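Local coordinates for dihydrodipicolinate reductase N-terminus domain-containing protein (Mycobacterium smegmatis, PDB 6IAQ) that binds NADP and acts as a native amine dehydrogenase, probably catalysing the asymmetric reductive amination of ketones to amines, at residues Val31-Ala36 with Leu58-Ser63; Val170-Pro175 with Pro301-Thr306; Phe203-Leu208 with Asp256-Glu261. All blocks are in the same frame, centred on the assembly; numbering follows the deposited sequence.

How the interactions relate
One cofactor-lining contact and two that pack a loop or a helix against a sheet illustrate how a two-domain dehydrogenase is tied together. From the N terminus, interaction 1 comes first: it closes a short loop of 21 residues, bringing the chain back to edge strand 32-37 of the parallel Rossmann sheet. Interaction 2 opens only after that loop is complete and spans 125 residues, joining the turn after strand 158-169 to the start of helix 302-312 beside the nicotinamide. Nested inside it, interaction 3 closes 47 residues and lays helix 203-215 on strand 249-260 of the mixed sheet. The centre of interaction 2 lies about 23 Å from the centres of both others; those two are about 39 Å apart.

Interaction 1. Residues Val31-Ala36 with Leu58-Ser63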
loop_
_atom_site.group_PDB
_atom_site.type_symbol
_atom_site.label_atom_id
_atom_site.label_comp_id
_atom_site.label_asym_id
_atom_site.label_seq_id
_atom_site.Cartn_x
_atom_site.Cartn_y
_atom_site.Cartn_z
ATOM N N VAL A 31 -19.144 17.417 -5.665
ATOM C CA VAL A 31 -19.566 16.899 -6.995
ATOM C C VAL A 31 -21.017 17.344 -7.235
ATOM O O VAL A 31 -21.800 17.412 -6.282
ATOM C CB VAL A 31 -19.403 15.373 -7.098
ATOM C CG1 VAL A 31 -20.051 14.805 -8.338
ATOM C CG2 VAL A 31 -17.945 14.970 -7.055
ATOM N N GLN A 32 -21.338 17.663 -8.480
ATOM C CA GLN A 32 -22.716 18.009 -8.901
ATOM C C GLN A 32 -23.413 16.716 -9.336
ATOM O O GLN A 32 -23.007 16.114 -10.363
ATOM C CB GLN A 32 -22.704 19.045 -10.020
ATOM C CG GLN A 32 -22.146 20.392 -9.587
ATOM C CD GLN A 32 -21.912 21.303 -10.760
ATOM O OE1 GLN A 32 -20.790 21.709 -11.047
ATOM N NE2 GLN A 32 -22.987 21.604 -11.463
ATOM N N ILE A 33 -24.412 16.274 -8.576
ATOM C CA ILE A 33 -25.245 15.117 -9.025
ATOM C C ILE A 33 -26.301 15.694 -9.972
ATOM O O ILE A 33 -27.100 16.518 -9.510
ATOM C CB ILE A 33 -25.840 14.343 -7.837
ATOM C CG1 ILE A 33 -24.746 13.792 -6.907
ATOM C CG2 ILE A 33 -26.769 13.248 -8.343
ATOM C CD1 ILE A 33 -25.279 13.217 -5.608
ATOM N N VAL A 34 -26.315 15.247 -11.223
ATOM C CA VAL A 34 -27.233 15.779 -12.262
ATOM C C VAL A 34 -28.254 14.713 -12.666
ATOM O O VAL A 34 -29.177 15.050 -13.435
ATOM C CB VAL A 34 -26.450 16.312 -13.472
ATOM C CG1 VAL A 34 -25.501 17.409 -13.018
ATOM C CG2 VAL A 34 -25.720 15.219 -14.244
ATOM N N GLY A 35 -28.121 13.481 -12.173
ATOM C CA GLY A 35 -29.062 12.409 -12.556
ATOM C C GLY A 35 -28.950 11.194 -11.656
ATOM O O GLY A 35 -27.939 11.076 -10.931
ATOM N N ALA A 36 -29.970 10.329 -11.677
ATOM C CA ALA A 36 -30.065 9.153 -10.784
ATOM C C ALA A 36 -30.995 8.118 -11.434
ATOM O O ALA A 36 -32.083 8.502 -11.926
ATOM C CB ALA A 36 -30.518 9.580 -9.412
ATOM N N LEU A 58 -32.516 17.815 -4.021
ATOM C CA LEU A 58 -31.300 17.962 -4.865
ATOM C C LEU A 58 -31.670 18.608 -6.200
ATOM O O LEU A 58 -30.749 19.064 -6.897
ATOM C CB LEU A 58 -30.654 16.584 -5.079
ATOM C CG LEU A 58 -29.323 16.338 -4.369
ATOM C CD1 LEU A 58 -28.245 17.154 -5.051
ATOM C CD2 LEU A 58 -29.375 16.663 -2.880
ATOM N N GLY A 59 -32.956 18.605 -6.565
ATOM C CA GLY A 59 -33.396 18.995 -7.915
ATOM C C GLY A 59 -32.999 17.953 -8.943
ATOM O O GLY A 59 -32.718 18.314 -10.115
ATOM N N VAL A 60 -32.996 16.686 -8.533
ATOM C CA VAL A 60 -32.719 15.515 -9.417
ATOM C C VAL A 60 -33.866 14.519 -9.220
ATOM O O VAL A 60 -34.004 13.992 -8.094
ATOM C CB VAL A 60 -31.353 14.880 -9.090
ATOM C CG1 VAL A 60 -31.073 13.694 -9.974
ATOM C CG2 VAL A 60 -30.227 15.884 -9.182
ATOM N N ALA A 61 -34.635 14.263 -10.273
ATOM C CA ALA A 61 -35.761 13.305 -10.259
ATOM C C ALA A 61 -35.231 11.944 -10.690
ATOM O O ALA A 61 -34.717 11.842 -11.821
ATOM C CB ALA A 61 -36.882 13.781 -11.154
ATOM N N VAL A 62 -35.349 10.929 -9.829
ATOM C CA VAL A 62 -34.879 9.554 -10.165
ATOM C C VAL A 62 -35.651 9.080 -11.399
ATOM O O VAL A 62 -36.899 9.237 -11.437
ATOM C CB VAL A 62 -35.051 8.588 -8.974
ATOM C CG1 VAL A 62 -34.695 7.163 -9.354
ATOM C CG2 VAL A 62 -34.252 9.050 -7.767
ATOM N N SER A 63 -34.933 8.503 -12.354
ATOM C CA SER A 63 -35.456 7.956 -13.617
ATOM C C SER A 63 -35.233 6.444 -13.642
ATOM O O SER A 63 -34.334 5.942 -12.933
ATOM C CB SER A 63 -34.797 8.631 -14.783
ATOM O OG SER A 63 -34.935 7.847 -15.968
HETATM O O HOH W 1 -32.337 11.591 -13.027
#
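Ala-36 O, near the end of strand 32-37, is the best-held polar atom, gripped by one hydrogen bond and one weaker CA-H...O contact. Ser-63 N gives the bond, 2.9 Å from Ala-36 O, almost straight at 174° and lying in the carbonyl plane. Val-62 CA comes to 3.5 Å from the same oxygen. The neighbouring amide is served by a water, which accepts from Ala-36 N at 3.0 Å and donates to Ala-61 O at 2.7 Å.

Upstream the contact is apolar. Val-60 lays both methyls along the strand: CG1, anti to its own backbone N (chi1 180°), settles 3.5 Å from Gly-35 CA, whereas CG2 reaches back to 3.2 Å from Ile-33 O. Ala-36 CB meets both valines, lying 4.1 Å from Val-62 CG2 and slightly farther from Val-60 CG1. Leu-48 of helix 48-51 packs on Ile-33, Ala-36 and Val-62, and Asp-47 takes hydrogen bonds from Leu-58 N and Val-60 N.

This is an outermost strand of the Rossmann sheet within this chain, with residues 60-63 running within 23° of the direction of 33-36. The carbonyl and amide of Ala-36 are thus satisfied by backbone and water, while the valines supply hydrophobic cover.

Interaction 2. Residues Val170-Pro175 with Pro301-Thr306. With NAP (NADP nicotinamide-adenine-dinucleotide phosphate), chain F.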
loop_
_atom_site.group_PDB
_atom_site.type_symbol
_atom_site.label_atom_id
_atom_site.label_comp_id
_atom_site.label_asym_id
_atom_site.label_seq_id
_atom_site.Cartn_x
_atom_site.Cartn_y
_atom_site.Cartn_z
ATOM N N VAL A 170 -22.907 -9.886 4.845
ATOM C CA VAL A 170 -24.096 -9.675 3.976
ATOM C C VAL A 170 -24.927 -8.484 4.472
ATOM O O VAL A 170 -25.384 -7.696 3.654
ATOM C CB VAL A 170 -24.939 -10.960 3.899
ATOM C CG1 VAL A 170 -26.351 -10.681 3.414
ATOM C CG2 VAL A 170 -24.262 -11.960 3.014
ATOM N N ASP A 171 -25.151 -8.364 5.780
ATOM C CA ASP A 171 -26.111 -7.366 6.321
ATOM C C ASP A 171 -25.519 -5.954 6.290
ATOM O O ASP A 171 -26.232 -5.032 6.662
ATOM C CB ASP A 171 -26.597 -7.776 7.717
ATOM C CG ASP A 171 -27.815 -8.701 7.628
ATOM O OD1 ASP A 171 -28.191 -9.090 6.502
ATOM O OD2 ASP A 171 -28.372 -9.031 8.693
ATOM N N ASP A 172 -24.270 -5.780 5.862
ATOM C CA ASP A 172 -23.695 -4.433 5.594
ATOM C C ASP A 172 -24.126 -3.946 4.200
ATOM O O ASP A 172 -23.877 -2.777 3.918
ATOM C CB ASP A 172 -22.162 -4.423 5.678
ATOM C CG ASP A 172 -21.593 -4.393 7.087
ATOM O OD1 ASP A 172 -22.358 -4.144 8.051
ATOM O OD2 ASP A 172 -20.363 -4.600 7.213
ATOM N N PHE A 173 -24.713 -4.808 3.367
ATOM C CA PHE A 173 -24.988 -4.544 1.927
ATOM C C PHE A 173 -26.458 -4.848 1.625
ATOM O O PHE A 173 -27.215 -5.226 2.548
ATOM C CB PHE A 173 -24.034 -5.374 1.061
ATOM C CG PHE A 173 -22.598 -5.166 1.466
ATOM C CD1 PHE A 173 -21.944 -3.976 1.162
ATOM C CD2 PHE A 173 -21.929 -6.124 2.199
ATOM C CE1 PHE A 173 -20.631 -3.771 1.569
ATOM C CE2 PHE A 173 -20.618 -5.916 2.616
ATOM C CZ PHE A 173 -19.978 -4.740 2.303
ATOM N N GLY A 174 -26.854 -4.659 0.362
ATOM C CA GLY A 174 -28.268 -4.676 -0.037
ATOM C C GLY A 174 -28.725 -6.021 -0.572
ATOM O O GLY A 174 -27.947 -6.978 -0.675
ATOM N N PRO A 175 -30.026 -6.110 -0.948
ATOM C CA PRO A 175 -30.625 -7.359 -1.427
ATOM C C PRO A 175 -29.948 -8.023 -2.629
ATOM O O PRO A 175 -29.991 -9.272 -2.723
ATOM C CB PRO A 175 -32.045 -6.936 -1.853
ATOM C CG PRO A 175 -32.330 -5.696 -1.045
ATOM C CD PRO A 175 -30.992 -5.005 -0.884
ATOM N N PRO A 301 -13.175 -1.685 7.961
ATOM C CA PRO A 301 -14.469 -1.103 7.573
ATOM C C PRO A 301 -14.817 -1.329 6.094
ATOM O O PRO A 301 -14.703 -0.405 5.303
ATOM C CB PRO A 301 -14.279 0.386 7.884
ATOM C CG PRO A 301 -12.798 0.601 7.682
ATOM C CD PRO A 301 -12.147 -0.659 8.212
ATOM N N THR A 302 -15.210 -2.563 5.755
ATOM C CA THR A 302 -15.457 -2.989 4.352
ATOM C C THR A 302 -16.526 -2.080 3.721
ATOM O O THR A 302 -16.324 -1.591 2.637
ATOM C CB THR A 302 -15.871 -4.461 4.300
ATOM O OG1 THR A 302 -14.932 -5.211 5.076
ATOM C CG2 THR A 302 -15.966 -5.013 2.886
ATOM N N GLN A 303 -17.648 -1.892 4.385
ATOM C CA GLN A 303 -18.788 -1.114 3.850
ATOM C C GLN A 303 -18.325 0.314 3.529
ATOM O O GLN A 303 -18.568 0.790 2.431
ATOM C CB GLN A 303 -19.939 -1.105 4.863
ATOM C CG GLN A 303 -21.211 -0.476 4.301
ATOM C CD GLN A 303 -22.120 0.004 5.402
ATOM O OE1 GLN A 303 -21.821 0.979 6.081
ATOM N NE2 GLN A 303 -23.231 -0.678 5.586
ATOM N N THR A 304 -17.702 1.010 4.463
ATOM C CA THR A 304 -17.359 2.425 4.239
ATOM C C THR A 304 -16.314 2.502 3.125
ATOM O O THR A 304 -16.482 3.388 2.254
ATOM C CB THR A 304 -16.892 3.133 5.509
ATOM O OG1 THR A 304 -17.851 2.930 6.540
ATOM C CG2 THR A 304 -16.680 4.616 5.294
ATOM N N THR A 305 -15.276 1.657 3.140
ATOM C CA THR A 305 -14.138 1.773 2.189
ATOM C C THR A 305 -14.550 1.221 0.815
ATOM O O THR A 305 -13.865 1.532 -0.186
ATOM C CB THR A 305 -12.847 1.139 2.716
ATOM O OG1 THR A 305 -13.042 -0.268 2.908
ATOM C CG2 THR A 305 -12.358 1.783 4.000
ATOM N N THR A 306 -15.625 0.450 0.706
ATOM C CA THR A 306 -16.216 0.163 -0.622
ATOM C C THR A 306 -16.534 1.508 -1.295
ATOM O O THR A 306 -16.149 1.750 -2.466
ATOM C CB THR A 306 -17.481 -0.684 -0.505
ATOM O OG1 THR A 306 -17.145 -1.998 -0.088
ATOM C CG2 THR A 306 -18.258 -0.745 -1.799
HETATM P PA NAP F . -28.623 -3.128 -3.436
HETATM O O1A NAP F . -28.903 -2.361 -2.230
HETATM O O2A NAP F . -29.446 -4.375 -3.875
HETATM O O5B NAP F . -28.620 -2.050 -4.663
HETATM C C5B NAP F . -28.681 -2.440 -6.042
HETATM C C4B NAP F . -29.374 -1.327 -6.815
HETATM O O4B NAP F . -29.409 -1.609 -8.212
HETATM C C3B NAP F . -30.844 -1.057 -6.395
HETATM O O3B NAP F . -30.896 0.371 -6.163
HETATM C C2B NAP F . -31.712 -1.398 -7.603
HETATM O O2B NAP F . -32.802 -0.475 -7.822
HETATM C C1B NAP F . -30.710 -1.130 -8.683
HETATM N N9A NAP F . -30.920 -1.774 -9.978
HETATM C C8A NAP F . -31.010 -3.085 -10.279
HETATM N N7A NAP F . -31.109 -3.206 -11.608
HETATM C C5A NAP F . -30.993 -1.967 -12.143
HETATM C C6A NAP F . -30.977 -1.348 -13.492
HETATM N N6A NAP F . -31.103 -2.089 -14.585
HETATM N N1A NAP F . -30.849 -0.026 -13.587
HETATM C C2A NAP F . -30.705 0.787 -12.520
HETATM N N3A NAP F . -30.703 0.319 -11.252
HETATM C C4A NAP F . -30.876 -1.021 -11.062
HETATM O O3 NAP F . -27.074 -3.681 -3.455
HETATM P PN NAP F . -25.751 -2.843 -2.910
HETATM O O1N NAP F . -25.323 -3.267 -1.539
HETATM O O2N NAP F . -25.910 -1.385 -3.161
HETATM O O5D NAP F . -24.805 -3.542 -3.994
HETATM C C5D NAP F . -24.826 -3.303 -5.406
HETATM C C4D NAP F . -23.788 -4.068 -6.178
HETATM O O4D NAP F . -22.472 -3.578 -5.759
HETATM C C3D NAP F . -23.891 -5.546 -5.928
HETATM O O3D NAP F . -23.717 -6.313 -7.106
HETATM C C2D NAP F . -22.737 -5.805 -4.951
HETATM O O2D NAP F . -22.321 -7.174 -5.042
HETATM C C1D NAP F . -21.708 -4.730 -5.409
HETATM N N1N NAP F . -20.765 -4.378 -4.333
HETATM C C2N NAP F . -19.476 -4.412 -4.614
HETATM C C3N NAP F . -18.554 -4.147 -3.611
HETATM C C7N NAP F . -17.069 -4.125 -3.899
HETATM O O7N NAP F . -16.333 -4.040 -2.916
HETATM N N7N NAP F . -16.594 -4.154 -5.156
HETATM C C4N NAP F . -19.013 -3.835 -2.331
HETATM C C5N NAP F . -20.377 -3.801 -2.061
HETATM C C6N NAP F . -21.224 -4.076 -3.105
HETATM P P2B NAP F . -33.992 -0.289 -6.773
HETATM O O1X NAP F . -33.439 0.363 -5.539
HETATM O O2X NAP F . -34.897 0.762 -7.412
HETATM O O3X NAP F . -34.484 -1.738 -6.707
HETATM O O HOH W 2 -17.997 -3.010 7.116
#
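A threonine methyl pressed on the reactive carbon of the cofactor is the striking feature here: Thr-306 CG2 lies 3.2 Å from C4N of NADP, the nicotinamide carbon that carries hydride in such enzymes. Its rotation is fixed from behind, since Thr-306 OG1 donates to Thr-302 O at 2.9 Å, one helical turn back, with CG2 anti to the backbone N.

Phe-173 reaches from the loop to lie between helix 302-312 and the nicotinamide. Its CE1 is 3.6 Å from NADP C5N, and Thr-302 CG2 meets the ring at its edge, 4.1 Å from CZ. Asp-172 CB lies above one face, toward the rim.

The polar link is made by Gln-303, whose chain reaches out, CG anti to the backbone N, so that NE2 donates to Asp-172 O at 2.8 Å, in the amide plane, along a carbonyl lone pair and straight at 176°. A water accepts from Gln-303 N at 3.0 Å and sits 2.9 Å from Asp-172 OD2. Thr-302 OG1 is held by Asp-281, and Pro-291 of the second subunit packs on Thr-304 and Thr-305.

Gly-174 N donates to phosphate oxygen O1N of NADP at 2.8 Å, so one loop both grips the diphosphate and walls the nicotinamide, which should restrict how the ring can lie.

Interaction 3. Residues Phe203-Leu208 with Asp256-Glu261; sequences FGRNVL and DRIETE
Leu-208 and Ile-258 face each other across the helix-strand interface, both leaving their backbones toward the other segment. Ile-258 extends CD1 against the base of the leucine, 3.5 Å from Leu-208 CB. The leucine, its CG anti to the carbonyl carbon (chi1 -63°), turns its own branch the other way along the strand, so that Leu-208 CD1 rests 3.4 Å from Asp-256 O and 3.9 Å from Asp-256 CB. The meeting is thus tip to base, Ile-258 CD1 on Leu-208 CB.

Helix 203-215 packs on one face of the mixed sheet of the C-terminal domain; the axes of segments 203-208 and 256-260 approach to 8.2 Å and run 26° from parallel. Phe-266 and Phe-268 of the next strand extend the floor beneath Leu-208, and Val-212 carries the helix side on over Ile-258.

At the helix start Asp-256 points its carboxylate at the first turn. Asp-256 OD2 lies 3.9 Å from Gly-204 CA and 3.7 Å from Arg-205 N, where the helix end would tend to favour the ionised form; its hydrogen bonds go to Thr-202 (OD2) and Thr-224 (OD1). The Arg-205 chain is kinked at chi2 (62°); Arg-205 NE forms a salt bridge with Asp-209 OD1 and stays 6.4 Å from Asp-256 OD1, too far for contact.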
loop_
_atom_site.group_PDB
_atom_site.type_symbol
_atom_site.label_atom_id
_atom_site.label_comp_id
_atom_site.label_asym_id
_atom_site.label_seq_id
_atom_site.Cartn_x
_atom_site.Cartn_y
_atom_site.Cartn_z
ATOM N N PHE A 203 -15.470 -13.787 -6.649
ATOM C CA PHE A 203 -14.824 -12.465 -6.432
ATOM C C PHE A 203 -13.309 -12.645 -6.352
ATOM O O PHE A 203 -12.559 -11.838 -6.949
ATOM C CB PHE A 203 -15.349 -11.806 -5.157
ATOM C CG PHE A 203 -16.816 -11.446 -5.164
ATOM C CD1 PHE A 203 -17.622 -11.631 -6.288
ATOM C CD2 PHE A 203 -17.377 -10.857 -4.048
ATOM C CE1 PHE A 203 -18.961 -11.269 -6.269
ATOM C CE2 PHE A 203 -18.709 -10.487 -4.040
ATOM C CZ PHE A 203 -19.489 -10.684 -5.149
ATOM N N GLY A 204 -12.883 -13.681 -5.646
ATOM C CA GLY A 204 -11.462 -13.943 -5.382
ATOM C C GLY A 204 -10.697 -14.304 -6.636
ATOM O O GLY A 204 -9.502 -13.990 -6.707
ATOM N N ARG A 205 -11.353 -14.921 -7.621
ATOM C CA ARG A 205 -10.682 -15.263 -8.893
ATOM C C ARG A 205 -10.218 -13.969 -9.573
ATOM O O ARG A 205 -9.077 -13.889 -10.088
ATOM C CB ARG A 205 -11.619 -16.121 -9.743
ATOM C CG ARG A 205 -11.132 -16.307 -11.177
ATOM C CD ARG A 205 -9.799 -17.029 -11.255
ATOM N NE ARG A 205 -9.288 -16.754 -12.585
ATOM C CZ ARG A 205 -9.677 -17.391 -13.676
ATOM N NH1 ARG A 205 -10.543 -18.387 -13.583
ATOM N NH2 ARG A 205 -9.159 -17.066 -14.844
ATOM N N ASN A 206 -11.076 -12.954 -9.577
ATOM C CA ASN A 206 -10.723 -11.664 -10.208
ATOM C C ASN A 206 -9.589 -11.033 -9.391
ATOM O O ASN A 206 -8.679 -10.445 -10.018
ATOM C CB ASN A 206 -11.962 -10.809 -10.393
ATOM C CG ASN A 206 -12.961 -11.508 -11.285
ATOM O OD1 ASN A 206 -14.007 -11.950 -10.795
ATOM N ND2 ASN A 206 -12.613 -11.642 -12.571
ATOM N N VAL A 207 -9.616 -11.166 -8.061
ATOM C CA VAL A 207 -8.516 -10.626 -7.203
ATOM C C VAL A 207 -7.182 -11.245 -7.646
ATOM O O VAL A 207 -6.231 -10.495 -7.888
ATOM C CB VAL A 207 -8.792 -10.868 -5.706
ATOM C CG1 VAL A 207 -7.561 -10.553 -4.852
ATOM C CG2 VAL A 207 -9.956 -10.009 -5.241
ATOM N N LEU A 208 -7.113 -12.565 -7.717
ATOM C CA LEU A 208 -5.850 -13.277 -8.038
ATOM C C LEU A 208 -5.435 -13.008 -9.494
ATOM O O LEU A 208 -4.225 -12.885 -9.736
ATOM C CB LEU A 208 -6.018 -14.761 -7.732
ATOM C CG LEU A 208 -6.285 -15.102 -6.270
ATOM C CD1 LEU A 208 -6.229 -16.599 -6.020
ATOM C CD2 LEU A 208 -5.346 -14.349 -5.330
ATOM N N ASP A 256 -9.801 -19.753 -3.722
ATOM C CA ASP A 256 -9.244 -19.666 -5.082
ATOM C C ASP A 256 -7.732 -19.771 -4.973
ATOM O O ASP A 256 -7.156 -19.237 -4.008
ATOM C CB ASP A 256 -9.680 -18.375 -5.780
ATOM C CG ASP A 256 -11.147 -18.435 -6.130
ATOM O OD1 ASP A 256 -11.485 -19.223 -7.059
ATOM O OD2 ASP A 256 -11.940 -17.786 -5.424
ATOM N N ARG A 257 -7.124 -20.420 -5.955
ATOM C CA ARG A 257 -5.669 -20.682 -5.982
ATOM C C ARG A 257 -5.169 -20.596 -7.410
ATOM O O ARG A 257 -5.783 -21.217 -8.305
ATOM C CB ARG A 257 -5.399 -22.071 -5.408
ATOM C CG ARG A 257 -3.937 -22.489 -5.403
ATOM C CD ARG A 257 -3.898 -23.921 -4.907
ATOM N NE ARG A 257 -2.828 -24.131 -3.960
ATOM C CZ ARG A 257 -1.598 -24.519 -4.279
ATOM N NH1 ARG A 257 -1.269 -24.773 -5.532
ATOM N NH2 ARG A 257 -0.691 -24.670 -3.330
ATOM N N ILE A 258 -4.097 -19.839 -7.608
ATOM C CA ILE A 258 -3.389 -19.752 -8.905
ATOM C C ILE A 258 -1.917 -20.065 -8.661
ATOM O O ILE A 258 -1.269 -19.332 -7.881
ATOM C CB ILE A 258 -3.599 -18.382 -9.559
ATOM C CG1 ILE A 258 -5.093 -18.097 -9.779
ATOM C CG2 ILE A 258 -2.780 -18.298 -10.840
ATOM C CD1 ILE A 258 -5.364 -16.814 -10.535
ATOM N N GLU A 259 -1.420 -21.119 -9.309
ATOM C CA GLU A 259 0.032 -21.416 -9.389
ATOM C C GLU A 259 0.585 -20.748 -10.633
ATOM O O GLU A 259 -0.090 -20.797 -11.672
ATOM C CB GLU A 259 0.279 -22.912 -9.450
ATOM C CG GLU A 259 -0.398 -23.652 -8.332
ATOM C CD GLU A 259 -0.046 -25.132 -8.311
ATOM O OE1 GLU A 259 0.826 -25.549 -9.113
ATOM O OE2 GLU A 259 -0.668 -25.861 -7.516
ATOM N N THR A 260 1.756 -20.143 -10.523
ATOM C CA THR A 260 2.442 -19.520 -11.674
ATOM C C THR A 260 3.558 -20.449 -12.148
ATOM O O THR A 260 4.085 -21.227 -11.322
ATOM C CB THR A 260 2.954 -18.126 -11.303
ATOM O OG1 THR A 260 3.968 -18.269 -10.304
ATOM C CG2 THR A 260 1.831 -17.234 -10.819
ATOM N N GLU A 261 3.913 -20.346 -13.430
ATOM C CA GLU A 261 5.074 -21.078 -13.992
ATOM C C GLU A 261 6.325 -20.642 -13.214
ATOM O O GLU A 261 7.135 -21.502 -12.885
ATOM C CB GLU A 261 5.187 -20.845 -15.503
ATOM C CG GLU A 261 4.042 -21.434 -16.319
ATOM C CD GLU A 261 3.874 -22.960 -16.293
ATOM O OE1 GLU A 261 4.592 -23.672 -15.517
ATOM O OE2 GLU A 261 2.983 -23.458 -17.034
#